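Local coordinates for GTPase-activating protein skywalker (Drosophila melanogaster, PDB 5HJQ), which acts as a GTPase-activating protein for Rab35, regulating synaptic vesicle protein recycling through endosomes, and binds phosphoinositides through its TBC domain, at residues N99-E103 against N104-I108; W276-L279 against A280-F284; E297-K300 against V301-R304; Y303-A306 against L307-N311; I343-P347 against A348-H352. All blocks are in the same frame, centred on the assembly; numbering follows the deposited sequence.

Interaction 1 of 5, residues N99-E103 against N104-I108; sequences NILRE and NSWPI. With I3P (D-myo-inositol-1,4,5-triphosphate), chain B.
One carbonyl, Ile100 O, takes two hydrogen bonds from a single residue, Asn104, at the C-terminal end of helix 94-103 in this TBC-domain protein. The backbone bond, Asn104 N to Ile100 O, is 2.8 Å long; the side-chain bond, Asn104 ND2 to the same Ile100 O, is 3.0 Å and comes in tilted from the carbonyl plane. With CG turned beside its own backbone N (chi1 -78°), Asn104 folds back along Ile100, its ND2 3.3 Å from Ile100 CG2. Its OD1 accepts from Arg80 N, tying the helix end to the segment before helix 82-91. Replacing Asn104 with an alanine would probably leave Arg80 N without this acceptor and Ile100 O without its side-chain donor, the helix end less firmly fixed. Two residues on, the Trp106 indole has Asn104 CB over one face, 3.5 Å above its plane and offset toward the rim, and Leu101 CD2 at its edge, while NE1 is bonded to Arg80 O. The extended Arg102 leads away from this turn to the phosphoinositide pocket, where it forms a salt bridge with Glu297 and its NH2 donates to I3P O53 at 3.1 Å, almost straight (171°).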
# COMPACT_ATOMS: atom_id res chain seq x y z
N ASN A 99 -13.33 -12.68 -0.03
CA ASN A 99 -12.74 -13.93 0.42
C ASN A 99 -11.95 -14.64 -0.67
O ASN A 99 -10.95 -15.28 -0.40
CB ASN A 99 -13.82 -14.86 0.98
CG ASN A 99 -14.20 -14.52 2.41
OD1 ASN A 99 -13.50 -14.89 3.35
ND2 ASN A 99 -15.30 -13.80 2.58
N ILE A 100 -12.41 -14.52 -1.91
CA ILE A 100 -11.68 -15.08 -3.04
C ILE A 100 -10.33 -14.40 -3.18
O ILE A 100 -9.30 -15.05 -3.35
CB ILE A 100 -12.47 -14.94 -4.36
CG1 ILE A 100 -13.66 -15.90 -4.37
CG2 ILE A 100 -11.57 -15.21 -5.56
CD1 ILE A 100 -14.72 -15.54 -5.37
N LEU A 101 -10.34 -13.07 -3.08
CA LEU A 101 -9.12 -12.28 -3.16
C LEU A 101 -8.14 -12.65 -2.05
O LEU A 101 -6.92 -12.65 -2.26
CB LEU A 101 -9.45 -10.79 -3.10
CG LEU A 101 -10.19 -10.23 -4.31
CD1 LEU A 101 -10.83 -8.90 -3.97
CD2 LEU A 101 -9.26 -10.09 -5.52
N ARG A 102 -8.67 -12.96 -0.87
CA ARG A 102 -7.83 -13.33 0.27
C ARG A 102 -7.17 -14.69 0.09
O ARG A 102 -6.02 -14.88 0.50
CB ARG A 102 -8.65 -13.32 1.57
CG ARG A 102 -9.11 -11.94 2.03
CD ARG A 102 -9.88 -12.03 3.34
NE ARG A 102 -10.37 -10.72 3.77
CZ ARG A 102 -11.02 -10.51 4.92
NH1 ARG A 102 -11.25 -11.53 5.74
NH2 ARG A 102 -11.44 -9.30 5.24
N GLU A 103 -7.88 -15.63 -0.53
CA GLU A 103 -7.41 -17.01 -0.58
C GLU A 103 -6.78 -17.44 -1.91
O GLU A 103 -5.94 -18.34 -1.93
CB GLU A 103 -8.55 -17.97 -0.23
CG GLU A 103 -9.39 -17.51 0.95
CD GLU A 103 -9.58 -18.60 1.99
OE1 GLU A 103 -8.73 -19.52 2.04
OE2 GLU A 103 -10.56 -18.53 2.76
N ASN A 104 -7.18 -16.79 -3.00
CA ASN A 104 -6.61 -17.11 -4.30
C ASN A 104 -5.27 -16.41 -4.51
O ASN A 104 -5.21 -15.19 -4.69
CB ASN A 104 -7.57 -16.74 -5.43
CG ASN A 104 -8.69 -17.76 -5.60
OD1 ASN A 104 -8.70 -18.55 -6.55
ND2 ASN A 104 -9.64 -17.75 -4.67
N SER A 105 -4.20 -17.20 -4.49
CA SER A 105 -2.86 -16.67 -4.68
C SER A 105 -2.42 -16.79 -6.14
O SER A 105 -1.53 -17.59 -6.47
CB SER A 105 -1.87 -17.40 -3.77
OG SER A 105 -0.56 -16.88 -3.92
N TRP A 106 -3.04 -16.00 -7.01
CA TRP A 106 -2.66 -15.95 -8.41
C TRP A 106 -1.18 -15.61 -8.55
O TRP A 106 -0.68 -14.72 -7.86
CB TRP A 106 -3.50 -14.91 -9.17
CG TRP A 106 -4.97 -15.18 -9.15
CD1 TRP A 106 -5.63 -16.15 -9.85
CD2 TRP A 106 -5.96 -14.47 -8.41
NE1 TRP A 106 -6.98 -16.08 -9.59
CE2 TRP A 106 -7.21 -15.06 -8.70
CE3 TRP A 106 -5.92 -13.39 -7.53
CZ2 TRP A 106 -8.40 -14.61 -8.15
CZ3 TRP A 106 -7.11 -12.94 -6.97
CH2 TRP A 106 -8.33 -13.55 -7.28
N PRO A 107 -0.47 -16.34 -9.42
CA PRO A 107 0.97 -16.14 -9.62
C PRO A 107 1.29 -14.72 -10.07
O PRO A 107 0.40 -13.98 -10.48
CB PRO A 107 1.32 -17.16 -10.71
CG PRO A 107 0.25 -18.19 -10.62
CD PRO A 107 -0.99 -17.45 -10.25
N ILE A 108 2.57 -14.35 -9.99
CA ILE A 108 3.01 -13.00 -10.32
C ILE A 108 2.86 -12.69 -11.81
O ILE A 108 2.79 -11.52 -12.21
CB ILE A 108 4.48 -12.80 -9.87
CG1 ILE A 108 4.88 -11.32 -9.94
CG2 ILE A 108 5.42 -13.67 -10.68
CD1 ILE A 108 4.04 -10.43 -9.07
C1 I3P B . -14.74 -7.90 12.00
C2 I3P B . -16.24 -7.74 12.16
C3 I3P B . -16.78 -6.51 11.42
C4 I3P B . -16.04 -6.07 10.16
C5 I3P B . -14.75 -6.78 9.77
C6 I3P B . -14.44 -8.07 10.55
O1 I3P B . -14.24 -9.06 12.69
O2 I3P B . -16.87 -8.88 11.65
O3 I3P B . -18.14 -6.76 11.07
O4 I3P B . -15.74 -4.67 10.31
O5 I3P B . -14.81 -7.09 8.40
O6 I3P B . -13.07 -8.41 10.40
P1 I3P B . -14.92 -9.60 14.04
O11 I3P B . -16.23 -10.23 13.73
O12 I3P B . -14.01 -10.65 14.66
O13 I3P B . -15.10 -8.45 15.05
P4 I3P B . -16.51 -3.63 9.36
O41 I3P B . -17.54 -4.37 8.54
O42 I3P B . -15.50 -2.96 8.43
O43 I3P B . -17.21 -2.55 10.23
P5 I3P B . -13.47 -7.24 7.57
O51 I3P B . -13.78 -7.20 6.12
O52 I3P B . -12.55 -6.09 7.91
O53 I3P B . -12.80 -8.54 7.90

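Interaction 2 of 5, residues W276-L279 against A280-F284; sequences WWIL and AGLPF
Leu282 folds back against the last turn of helix 274-279, and its side chain can be traced outward from that turn. CB lies 3.6 Å from Ile278 O. The next atom, CG, is 3.8 Å from Trp277 O, so the start of the chain rests against two successive carbonyl oxygens at the helix end. With CG set anti to its carbonyl carbon (chi1 -63°), the branch carries its methyls past the backbone: CD1 comes 4.4 Å from Ile278 CG2 and goes on to Val305 and Leu350, while CD2 meets Ile309 and Ile343. The backbone helps to place Leu282: Leu282 N donates to Trp277 O at 3.1 Å. Two residues earlier, Ala280 N donates to Trp276 O from above the carbonyl plane, a bent bond of 2.9 Å with an N-H...O angle of 136°. Between these two bonds the chain passes through Gly281, where a beta carbon would lie only 2.4 Å from Trp277 O; with the backbone as it stands, a side chain here would clash. Ala280 CB sits 4.3 Å from Trp276 CB, beside an indole that stacks on His163. The contact is buried in the all-helical TBC fold: Ile278 and Leu279 pack on Leu287 of helix 284-297, Trp277 spans helices 300-317 and 332-341, and Leu282 is wedged among all three of those helices as the chain leaves toward Pro283, the N-cap of helix 284-297.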
# COMPACT_ATOMS: atom_id res chain seq x y z
N TRP A 276 5.89 2.33 5.32
CA TRP A 276 7.12 2.04 4.59
C TRP A 276 7.66 0.65 4.90
O TRP A 276 8.49 0.13 4.15
CB TRP A 276 8.19 3.10 4.87
CG TRP A 276 7.75 4.48 4.49
CD1 TRP A 276 7.79 5.60 5.27
CD2 TRP A 276 7.17 4.88 3.24
NE1 TRP A 276 7.29 6.67 4.58
CE2 TRP A 276 6.90 6.26 3.33
CE3 TRP A 276 6.86 4.22 2.05
CZ2 TRP A 276 6.34 6.98 2.29
CZ3 TRP A 276 6.30 4.93 1.02
CH2 TRP A 276 6.04 6.30 1.14
N TRP A 277 7.20 0.05 5.99
CA TRP A 277 7.50 -1.35 6.25
C TRP A 277 6.91 -2.19 5.13
O TRP A 277 7.54 -3.12 4.62
CB TRP A 277 6.93 -1.81 7.59
CG TRP A 277 7.31 -0.96 8.76
CD1 TRP A 277 8.44 -0.21 8.90
CD2 TRP A 277 6.55 -0.78 9.96
NE1 TRP A 277 8.43 0.42 10.12
CE2 TRP A 277 7.28 0.09 10.79
CE3 TRP A 277 5.32 -1.28 10.41
CZ2 TRP A 277 6.82 0.49 12.04
CZ3 TRP A 277 4.87 -0.88 11.66
CH2 TRP A 277 5.62 -0.01 12.46
N ILE A 278 5.69 -1.83 4.74
CA ILE A 278 4.97 -2.54 3.70
C ILE A 278 5.47 -2.15 2.32
O ILE A 278 5.96 -2.99 1.57
CB ILE A 278 3.45 -2.27 3.79
CG1 ILE A 278 2.90 -2.79 5.13
CG2 ILE A 278 2.72 -2.90 2.62
CD1 ILE A 278 1.48 -2.37 5.41
N LEU A 279 5.36 -0.86 1.99
CA LEU A 279 5.66 -0.38 0.64
C LEU A 279 7.14 -0.37 0.28
O LEU A 279 7.49 -0.43 -0.90
CB LEU A 279 5.09 1.03 0.45
CG LEU A 279 3.57 1.16 0.46
CD1 LEU A 279 3.15 2.62 0.30
CD2 LEU A 279 2.94 0.29 -0.63
N ALA A 280 8.01 -0.29 1.28
CA ALA A 280 9.45 -0.18 1.02
C ALA A 280 10.26 -1.28 1.71
O ALA A 280 11.49 -1.22 1.74
CB ALA A 280 9.95 1.19 1.44
N GLY A 281 9.57 -2.27 2.26
CA GLY A 281 10.25 -3.36 2.95
C GLY A 281 9.90 -4.71 2.37
O GLY A 281 10.77 -5.41 1.86
N LEU A 282 8.62 -5.08 2.47
CA LEU A 282 8.15 -6.37 1.98
C LEU A 282 8.54 -6.58 0.53
O LEU A 282 8.52 -5.64 -0.26
CB LEU A 282 6.63 -6.48 2.13
CG LEU A 282 6.07 -6.45 3.55
CD1 LEU A 282 4.58 -6.73 3.54
CD2 LEU A 282 6.80 -7.45 4.43
N PRO A 283 8.90 -7.82 0.17
CA PRO A 283 9.24 -8.13 -1.22
C PRO A 283 8.05 -7.89 -2.14
O PRO A 283 6.91 -7.96 -1.68
CB PRO A 283 9.63 -9.61 -1.17
CG PRO A 283 9.95 -9.89 0.27
CD PRO A 283 9.03 -9.00 1.04
N PHE A 284 8.32 -7.60 -3.42
CA PHE A 284 7.28 -7.26 -4.39
C PHE A 284 6.16 -8.30 -4.45
O PHE A 284 4.98 -7.96 -4.48
CB PHE A 284 7.92 -7.07 -5.77
CG PHE A 284 6.98 -6.53 -6.81
CD1 PHE A 284 6.61 -5.20 -6.80
CD2 PHE A 284 6.47 -7.36 -7.79
CE1 PHE A 284 5.75 -4.70 -7.76
CE2 PHE A 284 5.60 -6.87 -8.74
CZ PHE A 284 5.24 -5.54 -8.73

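Interaction 3 of 5, residues E297-K300 against V301-R304; sequences EGIK and VLYR. With I3P (D-myo-inositol-1,4,5-triphosphate), chain B.
The Tyr303 ring has the carbonyl carbon of Ile299 over one face, and the Ile299 side chain crosses it obliquely, its tip CD1 3.7 Å from Tyr303 CE1. Round the Arg304 guanidinium, I3P O6 lies at the edge, in plane, 3.1 Å from NH2, whereas Lys300 CE approaches obliquely. Arg304 NH2 also donates to the 5-phosphate at I3P O52, a longish 3.3 Å bond. Lys300 NZ is modelled within bonding distance of that oxygen, its position less certain, so both cations probably serve this phosphate. NH1 of Arg304 is held by the carbonyls of Ala354 and Ile357, probably limiting rotation of the guanidinium. Glu297, salt-bridged to Arg102, lays its aliphatic part across Val301, CB 3.7 Å from CG2. The chain turns at Gly298, whose backbone angles (phi 117°, psi -159°) would jam a beta carbon against the preceding carbonyl O. With an alanine for Tyr303, a gap would probably open where the ring lies between Ile299 and Val243 and Ile246 of helix 233-250, leaving Ile299 freer to move. Helical bonds from Tyr303 N to Ile299 O and Arg304 N to Lys300 O set Lys300 and Arg304 one turn apart in the basic phosphoinositide pocket of the TBC domain.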
# COMPACT_ATOMS: atom_id res chain seq x y z
N GLU A 297 -10.85 -3.84 -0.26
CA GLU A 297 -11.25 -3.54 1.11
C GLU A 297 -10.85 -2.14 1.54
O GLU A 297 -11.63 -1.44 2.19
CB GLU A 297 -10.65 -4.57 2.07
CG GLU A 297 -10.91 -6.01 1.68
CD GLU A 297 -10.47 -6.98 2.75
OE1 GLU A 297 -10.82 -6.76 3.94
OE2 GLU A 297 -9.78 -7.97 2.42
N GLY A 298 -9.64 -1.73 1.19
CA GLY A 298 -9.15 -0.42 1.57
C GLY A 298 -7.96 -0.47 2.49
O GLY A 298 -7.27 -1.49 2.57
N ILE A 299 -7.72 0.62 3.22
CA ILE A 299 -6.49 0.80 3.99
C ILE A 299 -6.41 -0.10 5.22
O ILE A 299 -5.34 -0.27 5.81
CB ILE A 299 -6.34 2.28 4.43
CG1 ILE A 299 -4.90 2.58 4.87
CG2 ILE A 299 -7.34 2.62 5.52
CD1 ILE A 299 -4.70 3.99 5.39
N LYS A 300 -7.53 -0.68 5.63
CA LYS A 300 -7.56 -1.54 6.80
C LYS A 300 -6.68 -2.77 6.60
O LYS A 300 -6.06 -3.26 7.55
CB LYS A 300 -8.99 -1.96 7.14
CG LYS A 300 -9.09 -2.73 8.44
CD LYS A 300 -10.54 -2.90 8.87
CE LYS A 300 -10.73 -4.20 9.61
NZ LYS A 300 -12.15 -4.40 10.04
N VAL A 301 -6.64 -3.26 5.36
CA VAL A 301 -5.77 -4.37 4.99
C VAL A 301 -4.33 -4.02 5.34
O VAL A 301 -3.59 -4.86 5.85
CB VAL A 301 -5.88 -4.69 3.47
CG1 VAL A 301 -4.75 -5.61 3.03
CG2 VAL A 301 -7.23 -5.32 3.16
N LEU A 302 -3.95 -2.78 5.08
CA LEU A 302 -2.61 -2.31 5.40
C LEU A 302 -2.39 -2.24 6.91
O LEU A 302 -1.30 -2.53 7.39
CB LEU A 302 -2.35 -0.94 4.77
CG LEU A 302 -2.46 -0.90 3.24
CD1 LEU A 302 -1.97 0.43 2.69
CD2 LEU A 302 -1.68 -2.06 2.62
N TYR A 303 -3.43 -1.86 7.65
CA TYR A 303 -3.38 -1.85 9.11
C TYR A 303 -3.05 -3.25 9.62
O TYR A 303 -2.16 -3.42 10.46
CB TYR A 303 -4.70 -1.39 9.74
CG TYR A 303 -5.08 0.06 9.52
CD1 TYR A 303 -4.26 0.93 8.82
CD2 TYR A 303 -6.27 0.56 10.04
CE1 TYR A 303 -4.62 2.26 8.63
CE2 TYR A 303 -6.63 1.89 9.87
CZ TYR A 303 -5.81 2.73 9.16
OH TYR A 303 -6.17 4.04 8.99
N ARG A 304 -3.77 -4.23 9.10
CA ARG A 304 -3.61 -5.63 9.50
C ARG A 304 -2.18 -6.12 9.30
O ARG A 304 -1.59 -6.71 10.20
CB ARG A 304 -4.57 -6.52 8.73
CG ARG A 304 -6.05 -6.23 8.94
CD ARG A 304 -6.90 -7.09 8.01
NE ARG A 304 -8.32 -7.05 8.35
CZ ARG A 304 -8.87 -7.76 9.32
NH1 ARG A 304 -8.12 -8.58 10.05
NH2 ARG A 304 -10.17 -7.65 9.57
C1 I3P B . -14.74 -7.90 12.00
C2 I3P B . -16.24 -7.74 12.16
C3 I3P B . -16.78 -6.51 11.42
C4 I3P B . -16.04 -6.07 10.16
C5 I3P B . -14.75 -6.78 9.77
C6 I3P B . -14.44 -8.07 10.55
O1 I3P B . -14.24 -9.06 12.69
O2 I3P B . -16.87 -8.88 11.65
O3 I3P B . -18.14 -6.76 11.07
O4 I3P B . -15.74 -4.67 10.31
O5 I3P B . -14.81 -7.09 8.40
O6 I3P B . -13.07 -8.41 10.40
P1 I3P B . -14.92 -9.60 14.04
O11 I3P B . -16.23 -10.23 13.73
O12 I3P B . -14.01 -10.65 14.66
O13 I3P B . -15.10 -8.45 15.05
P4 I3P B . -16.51 -3.63 9.36
O41 I3P B . -17.54 -4.37 8.54
O42 I3P B . -15.50 -2.96 8.43
O43 I3P B . -17.21 -2.55 10.23
P5 I3P B . -13.47 -7.24 7.57
O51 I3P B . -13.78 -7.20 6.12
O52 I3P B . -12.55 -6.09 7.91
O53 I3P B . -12.80 -8.54 7.90

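Interaction 4 of 5, residues Y303-A306 against L307-N311; sequences YRVA and LVILN. With I3P (D-myo-inositol-1,4,5-triphosphate), chain B.
Ile309 leans back over the turn before it and overlaps Val305. Its CG1 is anti to the carbonyl carbon (chi1 -67°), which brings that atom 3.2 Å from Val305 O and carries CD1 to 4.3 Å from Val305 CG1. The backbone repeats the link, Ile309 N donating to Val305 O at 3.0 Å in a nearly straight bond (168°). Three further bonds of the same i to i+4 kind run beside it: Leu307 N to Tyr303 O, Val308 N to Arg304 O and Leu310 N to Ala306 O. Side chains of the second turn again settle near the carbonyls they follow, with Leu310 CG 3.4 Å from Ala306 O and Val308 CG2 3.4 Å from Arg304 O. The outward faces of these turns are divided among neighbours. Val305 and Ile309 pack on Ile278 and Trp277 of helix 274-279, Val308 on Leu350, Ala353 and Ala354 of helix 347-356, and Leu307 on Ile246 of helix 233-250. Arg304 departs from this apolar pattern, pointing away from 307-311 toward the bound inositol trisphosphate. Regular bonding, with apolar side chains on several faces and Arg304 leading out, marks helix 300-317 as a core alpha-helix of the TBC domain that also lines its lipid pocket.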
# COMPACT_ATOMS: atom_id res chain seq x y z
N TYR A 303 -3.43 -1.86 7.65
CA TYR A 303 -3.38 -1.85 9.11
C TYR A 303 -3.05 -3.25 9.62
O TYR A 303 -2.16 -3.42 10.46
CB TYR A 303 -4.70 -1.39 9.74
CG TYR A 303 -5.08 0.06 9.52
CD1 TYR A 303 -4.26 0.93 8.82
CD2 TYR A 303 -6.27 0.56 10.04
CE1 TYR A 303 -4.62 2.26 8.63
CE2 TYR A 303 -6.63 1.89 9.87
CZ TYR A 303 -5.81 2.73 9.16
OH TYR A 303 -6.17 4.04 8.99
N ARG A 304 -3.77 -4.23 9.10
CA ARG A 304 -3.61 -5.63 9.50
C ARG A 304 -2.18 -6.12 9.30
O ARG A 304 -1.59 -6.71 10.20
CB ARG A 304 -4.57 -6.52 8.73
CG ARG A 304 -6.05 -6.23 8.94
CD ARG A 304 -6.90 -7.09 8.01
NE ARG A 304 -8.32 -7.05 8.35
CZ ARG A 304 -8.87 -7.76 9.32
NH1 ARG A 304 -8.12 -8.58 10.05
NH2 ARG A 304 -10.17 -7.65 9.57
N VAL A 305 -1.64 -5.88 8.11
CA VAL A 305 -0.31 -6.35 7.75
C VAL A 305 0.75 -5.70 8.64
O VAL A 305 1.78 -6.31 8.96
CB VAL A 305 -0.01 -6.07 6.26
CG1 VAL A 305 1.39 -6.54 5.89
CG2 VAL A 305 -1.05 -6.75 5.38
N ALA A 306 0.50 -4.47 9.05
CA ALA A 306 1.39 -3.75 9.95
C ALA A 306 1.49 -4.48 11.29
O ALA A 306 2.58 -4.64 11.84
CB ALA A 306 0.90 -2.33 10.15
N LEU A 307 0.34 -4.92 11.80
CA LEU A 307 0.29 -5.69 13.04
C LEU A 307 1.08 -6.99 12.93
O LEU A 307 1.86 -7.34 13.82
CB LEU A 307 -1.16 -6.00 13.42
CG LEU A 307 -2.09 -4.81 13.63
CD1 LEU A 307 -3.49 -5.28 14.00
CD2 LEU A 307 -1.54 -3.87 14.70
N VAL A 308 0.86 -7.70 11.83
CA VAL A 308 1.51 -8.99 11.57
C VAL A 308 3.02 -8.85 11.55
O VAL A 308 3.73 -9.63 12.17
CB VAL A 308 1.03 -9.60 10.23
CG1 VAL A 308 1.82 -10.86 9.91
CG2 VAL A 308 -0.44 -9.90 10.30
N ILE A 309 3.50 -7.85 10.82
CA ILE A 309 4.93 -7.57 10.75
C ILE A 309 5.51 -7.34 12.14
O ILE A 309 6.58 -7.87 12.47
CB ILE A 309 5.22 -6.34 9.86
CG1 ILE A 309 4.87 -6.63 8.40
CG2 ILE A 309 6.68 -5.91 9.99
CD1 ILE A 309 5.20 -5.49 7.46
N LEU A 310 4.80 -6.57 12.96
CA LEU A 310 5.24 -6.27 14.32
C LEU A 310 5.32 -7.52 15.19
O LEU A 310 6.26 -7.68 15.96
CB LEU A 310 4.31 -5.24 14.96
CG LEU A 310 4.52 -3.80 14.49
CD1 LEU A 310 3.39 -2.91 14.96
CD2 LEU A 310 5.85 -3.28 14.99
N ASN A 311 4.33 -8.40 15.06
CA ASN A 311 4.36 -9.68 15.77
C ASN A 311 5.50 -10.56 15.28
O ASN A 311 6.23 -11.14 16.08
CB ASN A 311 3.03 -10.42 15.62
CG ASN A 311 1.88 -9.67 16.23
OD1 ASN A 311 2.08 -8.73 17.00
ND2 ASN A 311 0.66 -10.08 15.91
C1 I3P B . -14.74 -7.90 12.00
C2 I3P B . -16.24 -7.74 12.16
C3 I3P B . -16.78 -6.51 11.42
C4 I3P B . -16.04 -6.07 10.16
C5 I3P B . -14.75 -6.78 9.77
C6 I3P B . -14.44 -8.07 10.55
O1 I3P B . -14.24 -9.06 12.69
O2 I3P B . -16.87 -8.88 11.65
O3 I3P B . -18.14 -6.76 11.07
O4 I3P B . -15.74 -4.67 10.31
O5 I3P B . -14.81 -7.09 8.40
O6 I3P B . -13.07 -8.41 10.40
P1 I3P B . -14.92 -9.60 14.04
O11 I3P B . -16.23 -10.23 13.73
O12 I3P B . -14.01 -10.65 14.66
O13 I3P B . -15.10 -8.45 15.05
P4 I3P B . -16.51 -3.63 9.36
O41 I3P B . -17.54 -4.37 8.54
O42 I3P B . -15.50 -2.96 8.43
O43 I3P B . -17.21 -2.55 10.23
P5 I3P B . -13.47 -7.24 7.57
O51 I3P B . -13.78 -7.20 6.12
O52 I3P B . -12.55 -6.09 7.91
O53 I3P B . -12.80 -8.54 7.90

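Interaction 5 of 5, residues I343-P347 against A348-H352; sequences IPVSP and AKLLH
Val345 is the first residue of 343-347 to reach the helix that follows: its CG2 lies 3.9 Å from Leu350 CB, the two side chains crossing at about a right angle, while its CB rests near that of Lys349. Its carbonyl turns elsewhere and accepts from His286 NE2 of helix 284-297. Next comes Ser346, the N-cap of helix 347-356. Its OG stands between the backbone N and the carbonyl carbon (chi1 68°), and from there it accepts a bond from Lys349 N at 3.1 Å, taking up an amide that lacks the usual i to i-4 carbonyl partner. Lys349 CG passes beside the same OG at 3.2 Å, so the start of the lysine chain lies along the cap before its end leads away. Since Val345 precedes the N-cap and Leu350 is the fourth residue after it, their apolar contact is a hydrophobic staple, paired here with the serine cap. Ser346 also gives its carbonyl to Leu350 N, 2.9 Å from Ser346 O. Leu350, with CG anti to its backbone N (chi1 -179°), reaches onward to Val308 of helix 300-317 and to Leu282. Pro347 then opens the helix as its first residue, a place where the missing N-H costs no helical bond; its carbonyl accepts from Leu351 N at 3.0 Å, and Leu351 CD1 folds back to 3.3 Å from Pro347 O.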
# COMPACT_ATOMS: atom_id res chain seq x y z
N ILE A 343 11.64 -11.02 4.99
CA ILE A 343 10.52 -11.55 5.77
C ILE A 343 10.42 -13.07 5.62
O ILE A 343 10.42 -13.61 4.52
CB ILE A 343 9.18 -10.87 5.35
CG1 ILE A 343 8.04 -11.27 6.30
CG2 ILE A 343 8.82 -11.15 3.90
CD1 ILE A 343 7.96 -10.42 7.54
N PRO A 344 10.39 -13.78 6.76
CA PRO A 344 10.46 -15.25 6.78
C PRO A 344 9.13 -15.97 6.56
O PRO A 344 9.05 -17.17 6.86
CB PRO A 344 11.00 -15.54 8.18
CG PRO A 344 10.49 -14.42 9.01
CD PRO A 344 10.48 -13.21 8.12
N VAL A 345 8.11 -15.29 6.05
CA VAL A 345 6.87 -15.97 5.70
C VAL A 345 6.47 -15.69 4.25
O VAL A 345 6.80 -14.65 3.69
CB VAL A 345 5.70 -15.57 6.62
CG1 VAL A 345 5.95 -16.05 8.05
CG2 VAL A 345 5.47 -14.06 6.58
N SER A 346 5.76 -16.65 3.66
CA SER A 346 5.26 -16.50 2.30
C SER A 346 4.17 -15.44 2.26
O SER A 346 3.62 -15.08 3.30
CB SER A 346 4.72 -17.84 1.79
OG SER A 346 3.55 -18.23 2.49
N PRO A 347 3.85 -14.92 1.06
CA PRO A 347 2.75 -13.96 0.94
C PRO A 347 1.44 -14.52 1.48
O PRO A 347 0.64 -13.77 2.05
CB PRO A 347 2.66 -13.73 -0.57
CG PRO A 347 4.03 -13.97 -1.07
CD PRO A 347 4.58 -15.08 -0.21
N ALA A 348 1.22 -15.82 1.30
CA ALA A 348 -0.01 -16.46 1.74
C ALA A 348 -0.06 -16.62 3.26
O ALA A 348 -1.11 -16.45 3.87
CB ALA A 348 -0.16 -17.81 1.06
N LYS A 349 1.07 -16.98 3.86
CA LYS A 349 1.14 -17.11 5.32
C LYS A 349 1.07 -15.75 5.99
O LYS A 349 0.55 -15.61 7.10
CB LYS A 349 2.42 -17.84 5.73
CG LYS A 349 2.45 -19.31 5.30
CD LYS A 349 1.25 -20.05 5.86
CE LYS A 349 1.19 -21.49 5.37
NZ LYS A 349 2.40 -22.26 5.75
N LEU A 350 1.60 -14.74 5.31
CA LEU A 350 1.52 -13.36 5.77
C LEU A 350 0.06 -12.91 5.80
O LEU A 350 -0.41 -12.38 6.81
CB LEU A 350 2.33 -12.44 4.86
CG LEU A 350 2.38 -10.95 5.22
CD1 LEU A 350 3.13 -10.74 6.52
CD2 LEU A 350 3.01 -10.14 4.09
N LEU A 351 -0.64 -13.14 4.70
CA LEU A 351 -2.04 -12.76 4.58
C LEU A 351 -2.95 -13.58 5.49
O LEU A 351 -4.02 -13.10 5.89
CB LEU A 351 -2.51 -12.91 3.13
CG LEU A 351 -2.50 -11.65 2.25
CD1 LEU A 351 -1.11 -11.02 2.20
CD2 LEU A 351 -3.00 -11.97 0.84
N HIS A 352 -2.55 -14.80 5.81
CA HIS A 352 -3.36 -15.65 6.69
C HIS A 352 -3.47 -15.03 8.08
O HIS A 352 -4.55 -14.96 8.67
CB HIS A 352 -2.78 -17.06 6.78
CG HIS A 352 -3.68 -18.03 7.48
ND1 HIS A 352 -4.67 -18.72 6.81
CD2 HIS A 352 -3.76 -18.42 8.77
CE1 HIS A 352 -5.31 -19.50 7.66
NE2 HIS A 352 -4.77 -19.33 8.86

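In the fold
Each contact is local, formed at a helix end or along a helix, and in chain order they follow in series; none is nested in or crosses another, and only interactions 3 and 4 overlap, sharing Tyr303 and Arg304 on helix 300-317. Interaction 1 ends helix 94-103 and meets interaction 3 through the Arg102-Glu297 salt bridge; interactions 1, 3 and 4 all touch the inositol trisphosphate. Interaction 2 leads from helix 274-279 into helix 284-297 and packs on all the others: Phe284 on Ile108, Ile278 on Leu302, Leu282 on Val305 and Ile309, and Pro283 on Ile343. Interaction 5, starting helix 347-356, returns to interaction 4 through Leu350 and Val308, and to interaction 1 through Leu351.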